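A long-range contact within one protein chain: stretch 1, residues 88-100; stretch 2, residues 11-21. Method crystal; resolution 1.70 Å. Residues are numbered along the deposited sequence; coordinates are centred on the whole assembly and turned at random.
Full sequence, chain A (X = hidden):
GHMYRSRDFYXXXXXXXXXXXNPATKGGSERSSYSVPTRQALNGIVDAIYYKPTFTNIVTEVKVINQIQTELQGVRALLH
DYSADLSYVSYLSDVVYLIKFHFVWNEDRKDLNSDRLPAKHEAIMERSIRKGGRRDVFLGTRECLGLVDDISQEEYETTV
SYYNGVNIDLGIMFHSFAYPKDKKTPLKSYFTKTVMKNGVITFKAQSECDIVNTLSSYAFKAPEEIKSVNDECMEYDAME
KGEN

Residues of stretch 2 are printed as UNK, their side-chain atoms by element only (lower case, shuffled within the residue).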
# COMPACT_ATOMS: atom_id res chain seq x y z
N TYR A 88 19.13 0.28 -17.66
CA TYR A 88 19.34 0.59 -16.24
C TYR A 88 18.02 0.46 -15.52
O TYR A 88 16.96 0.80 -16.08
CB TYR A 88 19.85 2.03 -16.05
CG TYR A 88 21.15 2.35 -16.73
CD1 TYR A 88 22.38 1.95 -16.18
CD2 TYR A 88 21.16 3.09 -17.94
CE1 TYR A 88 23.59 2.25 -16.82
CE2 TYR A 88 22.35 3.42 -18.58
CZ TYR A 88 23.57 2.99 -18.03
OH TYR A 88 24.73 3.33 -18.69
N VAL A 89 18.06 0.03 -14.26
CA VAL A 89 16.88 0.03 -13.46
C VAL A 89 17.35 0.69 -12.20
O VAL A 89 18.42 0.30 -11.70
CB VAL A 89 16.38 -1.42 -13.13
CG1 VAL A 89 15.15 -1.35 -12.22
CG2 VAL A 89 16.05 -2.19 -14.42
N SER A 90 16.60 1.70 -11.71
CA SER A 90 16.98 2.38 -10.44
C SER A 90 16.02 1.95 -9.33
O SER A 90 14.80 2.25 -9.40
CB SER A 90 17.02 3.96 -10.59
OG SER A 90 17.26 4.62 -9.27
N TYR A 91 16.54 1.28 -8.31
CA TYR A 91 15.74 0.81 -7.17
C TYR A 91 15.84 1.68 -5.93
O TYR A 91 16.84 2.27 -5.71
CB TYR A 91 16.28 -0.59 -6.73
CG TYR A 91 16.04 -1.66 -7.74
CD1 TYR A 91 14.83 -2.40 -7.71
CD2 TYR A 91 17.02 -1.98 -8.72
CE1 TYR A 91 14.59 -3.40 -8.66
CE2 TYR A 91 16.78 -2.99 -9.69
CZ TYR A 91 15.57 -3.70 -9.64
OH TYR A 91 15.29 -4.71 -10.56
N LEU A 92 14.80 1.71 -5.10
CA LEU A 92 15.01 2.17 -3.72
C LEU A 92 15.75 1.09 -3.00
O LEU A 92 15.55 -0.12 -3.24
CB LEU A 92 13.60 2.37 -3.10
CG LEU A 92 12.85 3.58 -3.67
CD1 LEU A 92 11.36 3.47 -3.20
CD2 LEU A 92 13.52 4.84 -3.04
N SER A 93 16.48 1.50 -1.95
CA SER A 93 17.23 0.57 -1.18
C SER A 93 16.89 0.68 0.31
O SER A 93 16.58 1.75 0.78
CB SER A 93 18.72 0.98 -1.35
OG SER A 93 19.48 0.07 -0.65
N ASP A 94 16.91 -0.44 1.03
CA ASP A 94 16.75 -0.46 2.51
C ASP A 94 15.50 0.32 3.02
O ASP A 94 15.58 1.37 3.64
CB ASP A 94 18.04 0.02 3.16
CG ASP A 94 18.08 -0.29 4.61
OD1 ASP A 94 17.16 -0.93 5.09
OD2 ASP A 94 18.94 0.22 5.36
N VAL A 95 14.32 -0.15 2.64
CA VAL A 95 13.02 0.53 2.83
C VAL A 95 12.31 -0.10 4.01
O VAL A 95 12.44 -1.35 4.24
CB VAL A 95 12.15 0.51 1.55
CG1 VAL A 95 12.91 1.24 0.40
CG2 VAL A 95 11.72 -0.94 1.15
N VAL A 96 11.64 0.77 4.82
CA VAL A 96 10.69 0.33 5.88
C VAL A 96 9.44 1.19 5.73
O VAL A 96 9.52 2.39 5.61
CB VAL A 96 11.28 0.57 7.28
CG1 VAL A 96 10.16 0.35 8.29
CG2 VAL A 96 12.48 -0.34 7.63
N TYR A 97 8.26 0.58 5.67
CA TYR A 97 6.99 1.34 5.48
C TYR A 97 6.02 0.78 6.47
O TYR A 97 5.93 -0.50 6.64
CB TYR A 97 6.39 1.07 4.10
CG TYR A 97 7.30 1.51 2.98
CD1 TYR A 97 7.65 2.86 2.84
CD2 TYR A 97 7.78 0.61 2.08
CE1 TYR A 97 8.53 3.25 1.80
CE2 TYR A 97 8.64 0.98 1.05
CZ TYR A 97 8.98 2.32 0.92
OH TYR A 97 9.83 2.67 -0.11
N LEU A 98 5.32 1.65 7.20
CA LEU A 98 4.28 1.16 8.06
C LEU A 98 2.97 1.53 7.33
O LEU A 98 2.76 2.74 6.92
CB LEU A 98 4.38 1.84 9.46
CG LEU A 98 5.79 1.92 10.01
CD1 LEU A 98 5.64 2.57 11.39
CD2 LEU A 98 6.43 0.53 10.20
N ILE A 99 2.06 0.56 7.18
CA ILE A 99 0.86 0.77 6.40
C ILE A 99 -0.31 0.70 7.43
O ILE A 99 -0.39 -0.26 8.21
CB ILE A 99 0.67 -0.36 5.35
CG1 ILE A 99 1.94 -0.50 4.48
CG2 ILE A 99 -0.53 -0.08 4.42
CD1 ILE A 99 1.89 -1.67 3.47
N LYS A 100 -1.22 1.64 7.31
CA LYS A 100 -2.52 1.65 8.03
C LYS A 100 -3.60 1.34 6.99
O LYS A 100 -3.63 1.98 5.94
CB LYS A 100 -2.73 3.02 8.63
CG LYS A 100 -4.08 3.17 9.33
CD LYS A 100 -4.23 4.62 9.87
CE LYS A 100 -5.59 4.76 10.60
NZ LYS A 100 -5.83 6.20 10.98
N UNK A 11 0.78 -2.63 9.73
CA UNK A 11 1.80 -3.60 9.43
C UNK A 11 3.06 -2.88 9.13
O UNK A 11 3.01 -1.71 8.62
c UNK A 11 0.44 -5.53 8.57
c UNK A 11 1.49 -4.50 8.22
c UNK A 11 1.07 -3.65 7.04
N UNK A 12 4.17 -3.51 9.47
CA UNK A 12 5.50 -3.01 9.08
C UNK A 12 5.97 -3.85 7.88
O UNK A 12 6.05 -5.10 7.99
n UNK A 12 9.90 -2.09 11.24
c UNK A 12 11.01 -2.51 10.64
c UNK A 12 7.89 -2.71 9.98
c UNK A 12 6.44 -3.23 10.24
c UNK A 12 8.66 -2.85 11.30
n UNK A 12 12.13 -1.76 10.69
n UNK A 12 11.03 -3.67 9.97
N UNK A 13 6.32 -3.21 6.77
CA UNK A 13 6.81 -3.95 5.63
C UNK A 13 8.19 -3.42 5.33
O UNK A 13 8.39 -2.16 5.25
c UNK A 13 4.41 -3.93 4.68
c UNK A 13 5.92 -3.67 4.39
c UNK A 13 6.36 -4.54 3.22
N UNK A 14 9.13 -4.34 5.14
CA UNK A 14 10.55 -3.96 4.89
C UNK A 14 11.17 -4.75 3.76
O UNK A 14 10.67 -5.82 3.39
o UNK A 14 11.39 -5.44 6.60
c UNK A 14 11.33 -4.07 6.18
N UNK A 15 12.27 -4.24 3.17
CA UNK A 15 12.90 -5.00 2.09
C UNK A 15 14.19 -4.30 1.76
O UNK A 15 14.34 -3.09 1.95
N UNK A 16 15.13 -5.09 1.23
CA UNK A 16 16.39 -4.53 0.76
C UNK A 16 16.24 -3.65 -0.50
O UNK A 16 17.03 -2.70 -0.70
o UNK A 16 17.94 -5.04 3.78
c UNK A 16 17.97 -6.31 1.74
c UNK A 16 17.37 -5.70 0.45
c UNK A 16 18.49 -5.24 2.69
n UNK A 16 19.52 -4.52 2.26
N UNK A 17 15.30 -4.03 -1.38
CA UNK A 17 15.05 -3.30 -2.62
C UNK A 17 13.55 -3.14 -2.85
O UNK A 17 12.75 -4.01 -2.44
c UNK A 17 17.79 -2.86 -3.93
c UNK A 17 15.60 -4.11 -3.79
c UNK A 17 20.19 -2.82 -3.33
n UNK A 17 19.22 -2.93 -4.23
n UNK A 17 19.89 -2.66 -2.03
c UNK A 17 17.14 -4.23 -3.74
n UNK A 17 21.47 -2.88 -3.74
N UNK A 18 13.18 -2.04 -3.51
CA UNK A 18 11.79 -1.78 -3.92
C UNK A 18 11.84 -1.10 -5.28
O UNK A 18 12.84 -0.41 -5.61
c UNK A 18 11.04 -0.89 -2.90
N UNK A 19 10.80 -1.32 -6.06
CA UNK A 19 10.68 -0.69 -7.38
C UNK A 19 9.23 -0.35 -7.58
O UNK A 19 8.44 -1.21 -8.04
c UNK A 19 11.08 -1.07 -9.95
c UNK A 19 11.16 -1.61 -8.52
c UNK A 19 11.55 -2.07 -11.03
c UNK A 19 11.93 0.19 -10.01
N UNK A 20 8.88 0.91 -7.38
CA UNK A 20 7.46 1.34 -7.54
C UNK A 20 7.33 2.07 -8.85
O UNK A 20 7.85 3.16 -9.01
c UNK A 20 6.57 -0.34 -3.69
c UNK A 20 6.50 0.36 -4.85
c UNK A 20 8.06 1.27 -2.81
c UNK A 20 7.14 2.26 -6.35
c UNK A 20 8.02 2.01 -4.00
c UNK A 20 7.23 1.54 -5.05
c UNK A 20 7.33 0.12 -2.66
N UNK A 21 6.68 1.50 -9.86
CA UNK A 21 6.73 2.21 -11.14
C UNK A 21 5.35 2.84 -11.47
O UNK A 21 4.34 2.70 -10.73
c UNK A 21 8.55 0.74 -11.94
c UNK A 21 7.14 1.24 -12.25
o UNK A 21 6.24 0.13 -12.19

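Position 11 has three side-chain carbons, one carrying the other two. One of the outer carbons lies 3.7 Å from I99 CB. A fork at the first carbon with no further atoms is valine, V11. Its backbone pairs with I99 both ways: V11 N to I99 O is 3.0 Å, and I99 N to V11 O is 2.9 Å.

Position 12 has three carbons, a nitrogen, then a carbon carrying two more nitrogens. The chain is extended and runs past the apolar side chains of L98 and V96. Its second carbon is 3.6 Å from L98 CD2, and V96 CG1 sits over one face of the planar end. That end is a guanidinium, so this is arginine, R12.

Position 13 again has three carbons, forked at the first. One outer carbon is 3.6 Å from I99 CD1. This is valine, V13. V13 N to Y97 O, at 2.7 Å, is a nearly straight hydrogen bond, and Y97 N to V13 O is 2.8 Å.

Position 14 has one carbon and one oxygen. It faces V96, with its CB 4.2 Å from V96 CG2. This is serine, S14.

Position 15 has no side-chain atoms, so it is glycine, G15. It bonds through its backbone alone: G15 N to V95 O is 3.1 Å, and V95 N to G15 O is 3.0 Å.

Position 16 has three carbons, the third carrying an oxygen and a nitrogen. That oxygen is 4.4 Å from D94 OD1. This amide is glutamine, Q16. The chain turns a corner here, opposite the corner at D94. The main chain holds the two corners together, with D94 N to Q16 O at 2.8 Å.

Position 17 has the same side-chain atoms as R12, four carbons and three nitrogens. One terminal nitrogen lies 3.1 Å from S93 OG, but the angle is poor for a hydrogen bond. This is arginine, R17. That nitrogen, R17 NH1, instead donates to Q16 O of its own stretch at 3.2 Å.

Position 18 has a single carbon. This CB is 4.1 Å from both L92 CB and V95 CG2. It is alanine, A18. Its backbone bonds to L92 both ways, with A18 N to L92 O at 3.1 Å and L92 N to A18 O at 2.9 Å.

Position 19 has four carbons, forked at the second. One end carbon is 3.9 Å from V89 CG1, and CB is 3.8 Å from Y91 CD1. This is leucine, L19.

Position 20 has one carbon and a six-carbon ring without oxygen. One ring carbon meets L92 CD1 at 3.7 Å. Y97 OH lies at the ring edge, 3.5 Å from another ring carbon. This is phenylalanine, F20.

Position 21 has one carbon carrying an oxygen and a carbon. It does not touch stretch 1. This is threonine, T21.

The contact is an antiparallel pairing that turns a corner in both stretches, at D94 and at Q16. Nine backbone hydrogen bonds set the register. Apolar side chains pack on the face of V11, V13 and A18.

Stretch 2 (11-21) VRVSGQRALFT
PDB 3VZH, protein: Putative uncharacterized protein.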